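Local atomic coordinates of Ala-tRNApro hydrolase ProX (Aeropyrum pernix, PDB entry 1WDV), a protein that probably hydrolyses misacylated aminoacyl-tRNA, consistent with a trans-editing deacylase that removes alanine wrongly attached to proline tRNA. Residues L66-M71 against K77-A82; T45-D50 against V55-I60. One frame throughout, in Å; residues are numbered along the deposited sequence.

Contact 1: L66-M71 against K77-A82; sequences LNINSM and KPVRLA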
# COMPACT_ATOMS: atom_id res chain seq x y z
N LEU A 66 -6.38 -4.47 -8.94
CA LEU A 66 -7.11 -3.22 -8.96
C LEU A 66 -8.30 -3.21 -9.92
O LEU A 66 -8.20 -3.71 -11.04
CB LEU A 66 -6.16 -2.08 -9.35
CG LEU A 66 -6.80 -0.68 -9.34
CD1 LEU A 66 -6.92 -0.23 -7.88
CD2 LEU A 66 -5.94 0.30 -10.14
N ASN A 67 -9.42 -2.65 -9.46
CA ASN A 67 -10.60 -2.50 -10.31
C ASN A 67 -10.44 -1.07 -10.87
O ASN A 67 -10.75 -0.07 -10.19
CB ASN A 67 -11.88 -2.61 -9.47
CG ASN A 67 -13.12 -2.56 -10.32
OD1 ASN A 67 -13.18 -1.80 -11.29
ND2 ASN A 67 -14.12 -3.35 -9.96
N ILE A 68 -9.91 -0.98 -12.09
CA ILE A 68 -9.66 0.31 -12.74
C ILE A 68 -10.88 1.19 -12.82
O ILE A 68 -10.83 2.37 -12.50
CB ILE A 68 -9.09 0.11 -14.17
CG1 ILE A 68 -7.73 -0.59 -14.11
CG2 ILE A 68 -8.94 1.48 -14.88
CD1 ILE A 68 -6.63 0.27 -13.50
N ASN A 69 -12.00 0.61 -13.24
CA ASN A 69 -13.25 1.34 -13.37
C ASN A 69 -13.63 1.97 -12.04
O ASN A 69 -14.12 3.09 -11.99
CB ASN A 69 -14.35 0.40 -13.83
CG ASN A 69 -15.67 1.11 -14.04
OD1 ASN A 69 -16.71 0.69 -13.52
ND2 ASN A 69 -15.65 2.20 -14.81
N SER A 70 -13.44 1.24 -10.95
CA SER A 70 -13.76 1.78 -9.64
C SER A 70 -12.90 3.00 -9.30
O SER A 70 -13.40 3.95 -8.70
CB SER A 70 -13.63 0.70 -8.56
OG SER A 70 -14.60 -0.31 -8.79
N MSE A 71 -11.62 2.99 -9.67
CA MSE A 71 -10.75 4.12 -9.40
C MSE A 71 -11.10 5.30 -10.29
O MSE A 71 -10.93 6.45 -9.89
CB MSE A 71 -9.27 3.73 -9.59
CG MSE A 71 -8.60 3.14 -8.38
SE MSE A 71 -8.78 4.19 -6.81
CE MSE A 71 -7.73 5.73 -7.32
N LYS A 77 -11.99 11.01 -12.98
CA LYS A 77 -11.18 11.26 -14.17
C LYS A 77 -10.61 9.94 -14.66
O LYS A 77 -10.51 8.99 -13.90
CB LYS A 77 -9.99 12.16 -13.83
CG LYS A 77 -10.34 13.59 -13.47
CD LYS A 77 -9.11 14.34 -13.02
CE LYS A 77 -9.48 15.79 -12.70
NZ LYS A 77 -8.43 16.41 -11.86
N PRO A 78 -10.21 9.87 -15.94
CA PRO A 78 -9.63 8.64 -16.49
C PRO A 78 -8.38 8.30 -15.67
O PRO A 78 -7.60 9.20 -15.32
CB PRO A 78 -9.27 9.03 -17.92
CG PRO A 78 -10.29 10.11 -18.25
CD PRO A 78 -10.31 10.92 -16.97
N VAL A 79 -8.16 7.02 -15.38
CA VAL A 79 -6.97 6.62 -14.61
C VAL A 79 -6.26 5.42 -15.20
O VAL A 79 -6.79 4.72 -16.08
CB VAL A 79 -7.31 6.24 -13.14
CG1 VAL A 79 -7.86 7.44 -12.41
CG2 VAL A 79 -8.30 5.08 -13.10
N ARG A 80 -5.05 5.18 -14.72
CA ARG A 80 -4.28 4.02 -15.16
C ARG A 80 -3.29 3.70 -14.07
O ARG A 80 -3.07 4.49 -13.17
CB ARG A 80 -3.52 4.29 -16.47
CG ARG A 80 -2.33 5.27 -16.35
CD ARG A 80 -1.53 5.24 -17.65
NE ARG A 80 -0.51 6.28 -17.74
CZ ARG A 80 0.70 6.24 -17.18
NH1 ARG A 80 1.07 5.19 -16.47
NH2 ARG A 80 1.57 7.25 -17.35
N LEU A 81 -2.70 2.51 -14.15
CA LEU A 81 -1.67 2.12 -13.20
C LEU A 81 -0.40 2.81 -13.61
O LEU A 81 -0.12 2.94 -14.81
CB LEU A 81 -1.38 0.62 -13.28
CG LEU A 81 -2.48 -0.26 -12.72
CD1 LEU A 81 -2.25 -1.70 -13.21
CD2 LEU A 81 -2.46 -0.16 -11.19
N ALA A 82 0.34 3.31 -12.63
CA ALA A 82 1.67 3.89 -12.88
C ALA A 82 2.54 2.71 -13.28
O ALA A 82 2.39 1.59 -12.74
CB ALA A 82 2.24 4.49 -11.60
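Val79 reaches from strand 79-81 to the first turn of helix 68-75, and its two methyls divide the work. From CB, which faces the helix, CG2 carries most of the contact: it lies 3.8 Å from Ile68 O. The same methyl is 3.9 Å from CB of Met71, a selenomethionine, and also touches Ile68 CG2. It stands between the backbone N and the carbonyl carbon of its own residue (chi1 -64°). CG1, anti to that carbonyl carbon, comes no nearer than 4.1 Å, to Met71 O. The side chains of Ile68 and Val79 run alongside in opposite senses. At the other end of the strand Leu66 and Leu81 pair in the same manner, their CD2 methyls 3.7 Å apart, while Ile68 CD1 leans on Leu81 CG at 4.3 Å. The helix start is fixed from within: Asn67, its N-cap, accepts from Ser70 N through OD1 at 3.1 Å, with the donor 54° above the carbonyl plane. Arg80 turns away from the helix and forms a salt bridge with Glu86. Apolar, non-directional contacts thus join the helix start and the loop before it to strand 79-81, whereas the cap organises the helix start and backbone hydrogen bonds tie strand 79-81 to strand 43-50.

Contact 2: T45-D50 against V55-I60; sequences TLIVLD and VYAVVI
Strands 45-50 and 55-60 run antiparallel, their local axes 4.3 Å apart at closest approach and 147° between their directions. Two hydrogen-bonded pairs, Leu46 with Val58 and Val48 with Tyr56, each exchange two backbone bonds. Leu46 N to Val58 O is nearly straight at 176°, and Tyr56 N approaches Val48 O in the carbonyl plane at 2.8 Å. Between these pairs, the CA-H of Ile47 points at Tyr56 O, with CA and O 3.2 Å apart.

On the face of Thr45, Ile47 and Leu49, Thr45 CG2 meets Ala57 CB at 3.8 Å. Ile47 CG2, anti to its backbone N, meets Val55 CG1 at 3.7 Å, the two side chains crossing at a slant, whereas Leu49 lies alongside Val55, both pointing the same way. Helix 84-91 packs on Ile47 and Leu49. The two strands form a beta hairpin inside the mixed sheet of the aminoacyl-tRNA editing domain, strand 79-81 flanking one and strand 108-112 the other.

The face of Leu46 and Val48 looks toward helix 68-75. Here Val48 CG2 packs on Val58 CG2 at 3.8 Å, and Leu46 CD1 meets Ile60 CD1 at 3.6 Å, the two side chains crossing at about a right angle. The Tyr56 ring has Val48 O at its edge, in plane. Its OH donates to the anti lone pair of Asp50 OD2 at 3.2 Å, with carboxylate and ring 74° apart. The other oxygen, Asp50 OD1, accepts from Ala52 N and Gly54 N in the hairpin turn.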
# COMPACT_ATOMS: atom_id res chain seq x y z
N THR A 45 0.53 -1.68 -2.17
CA THR A 45 0.28 -0.25 -2.32
C THR A 45 0.49 -0.02 -3.80
O THR A 45 1.63 -0.02 -4.27
CB THR A 45 1.33 0.61 -1.56
OG1 THR A 45 1.31 0.27 -0.17
CG2 THR A 45 0.99 2.08 -1.67
N LEU A 46 -0.59 0.15 -4.54
CA LEU A 46 -0.50 0.37 -5.97
C LEU A 46 -0.58 1.84 -6.32
O LEU A 46 -1.49 2.53 -5.87
CB LEU A 46 -1.66 -0.34 -6.69
CG LEU A 46 -1.76 -1.84 -6.41
CD1 LEU A 46 -3.04 -2.39 -7.10
CD2 LEU A 46 -0.50 -2.53 -6.91
N ILE A 47 0.35 2.32 -7.13
CA ILE A 47 0.26 3.74 -7.51
C ILE A 47 -0.61 3.87 -8.76
O ILE A 47 -0.40 3.18 -9.78
CB ILE A 47 1.67 4.32 -7.76
CG1 ILE A 47 2.54 4.14 -6.51
CG2 ILE A 47 1.58 5.79 -8.15
CD1 ILE A 47 1.99 4.84 -5.23
N VAL A 48 -1.59 4.77 -8.68
CA VAL A 48 -2.52 4.99 -9.78
C VAL A 48 -2.44 6.46 -10.20
O VAL A 48 -2.32 7.34 -9.34
CB VAL A 48 -3.95 4.63 -9.31
CG1 VAL A 48 -4.99 4.95 -10.39
CG2 VAL A 48 -4.00 3.12 -8.99
N LEU A 49 -2.51 6.70 -11.51
CA LEU A 49 -2.39 8.06 -12.03
C LEU A 49 -3.63 8.49 -12.78
O LEU A 49 -4.16 7.72 -13.56
CB LEU A 49 -1.23 8.13 -13.01
CG LEU A 49 0.10 7.55 -12.50
CD1 LEU A 49 1.12 7.60 -13.65
CD2 LEU A 49 0.59 8.35 -11.31
N ASP A 50 -4.10 9.72 -12.57
CA ASP A 50 -5.21 10.17 -13.39
C ASP A 50 -4.62 10.99 -14.54
O ASP A 50 -3.40 11.16 -14.62
CB ASP A 50 -6.28 10.95 -12.58
CG ASP A 50 -5.79 12.27 -11.98
OD1 ASP A 50 -4.96 12.96 -12.60
OD2 ASP A 50 -6.28 12.63 -10.87
N VAL A 55 -2.09 11.70 -8.30
CA VAL A 55 -1.42 10.46 -7.98
C VAL A 55 -2.07 9.87 -6.74
O VAL A 55 -2.26 10.57 -5.74
CB VAL A 55 0.07 10.67 -7.71
CG1 VAL A 55 0.75 9.32 -7.46
CG2 VAL A 55 0.72 11.41 -8.92
N TYR A 56 -2.39 8.59 -6.82
CA TYR A 56 -3.01 7.88 -5.72
C TYR A 56 -2.21 6.64 -5.31
O TYR A 56 -1.51 6.06 -6.15
CB TYR A 56 -4.40 7.41 -6.12
CG TYR A 56 -5.31 8.48 -6.66
CD1 TYR A 56 -5.19 8.90 -7.99
CD2 TYR A 56 -6.28 9.07 -5.86
CE1 TYR A 56 -6.02 9.88 -8.52
CE2 TYR A 56 -7.13 10.08 -6.39
CZ TYR A 56 -6.97 10.46 -7.72
OH TYR A 56 -7.76 11.45 -8.28
N ALA A 57 -2.28 6.28 -4.04
CA ALA A 57 -1.63 5.06 -3.51
C ALA A 57 -2.87 4.29 -3.04
O ALA A 57 -3.60 4.75 -2.18
CB ALA A 57 -0.72 5.39 -2.34
N VAL A 58 -3.08 3.12 -3.63
CA VAL A 58 -4.27 2.32 -3.37
C VAL A 58 -3.86 0.99 -2.74
O VAL A 58 -3.19 0.18 -3.36
CB VAL A 58 -5.02 2.08 -4.72
CG1 VAL A 58 -6.39 1.41 -4.45
CG2 VAL A 58 -5.21 3.44 -5.44
N VAL A 59 -4.30 0.77 -1.50
CA VAL A 59 -3.95 -0.43 -0.76
C VAL A 59 -5.03 -1.48 -0.89
O VAL A 59 -6.18 -1.26 -0.48
CB VAL A 59 -3.75 -0.11 0.75
CG1 VAL A 59 -3.30 -1.33 1.47
CG2 VAL A 59 -2.69 1.01 0.89
N ILE A 60 -4.65 -2.62 -1.48
CA ILE A 60 -5.60 -3.72 -1.69
C ILE A 60 -5.03 -5.06 -1.23
O ILE A 60 -3.82 -5.20 -1.01
CB ILE A 60 -6.01 -3.85 -3.20
CG1 ILE A 60 -4.82 -4.33 -4.04
CG2 ILE A 60 -6.50 -2.48 -3.75
CD1 ILE A 60 -5.23 -4.72 -5.50

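Overall arrangement
Contact 2 lies wholly ahead of contact 1 in the sequence, and their centres are 9 Å apart. They share one sheet: strand 79-81 of contact 1 is the antiparallel neighbour of strand 43-50, on the side away from strand 55-61. Two probable backbone hydrogen bonds make the join, Leu49 N with Arg80 O at 2.8 Å and Ala82 N with Ile47 O at 2.9 Å. Helix 68-75 follows strand 55-61 in the chain and packs back over the sheet. Leu66, in the loop leading into it, and Met71 in its first turn both touch Val58, and Met71 also reaches Tyr56. Both contacts belong to the editing domain; contact 2 is buried nearer the chain's centre (8 Å against 15 Å, centre to centre).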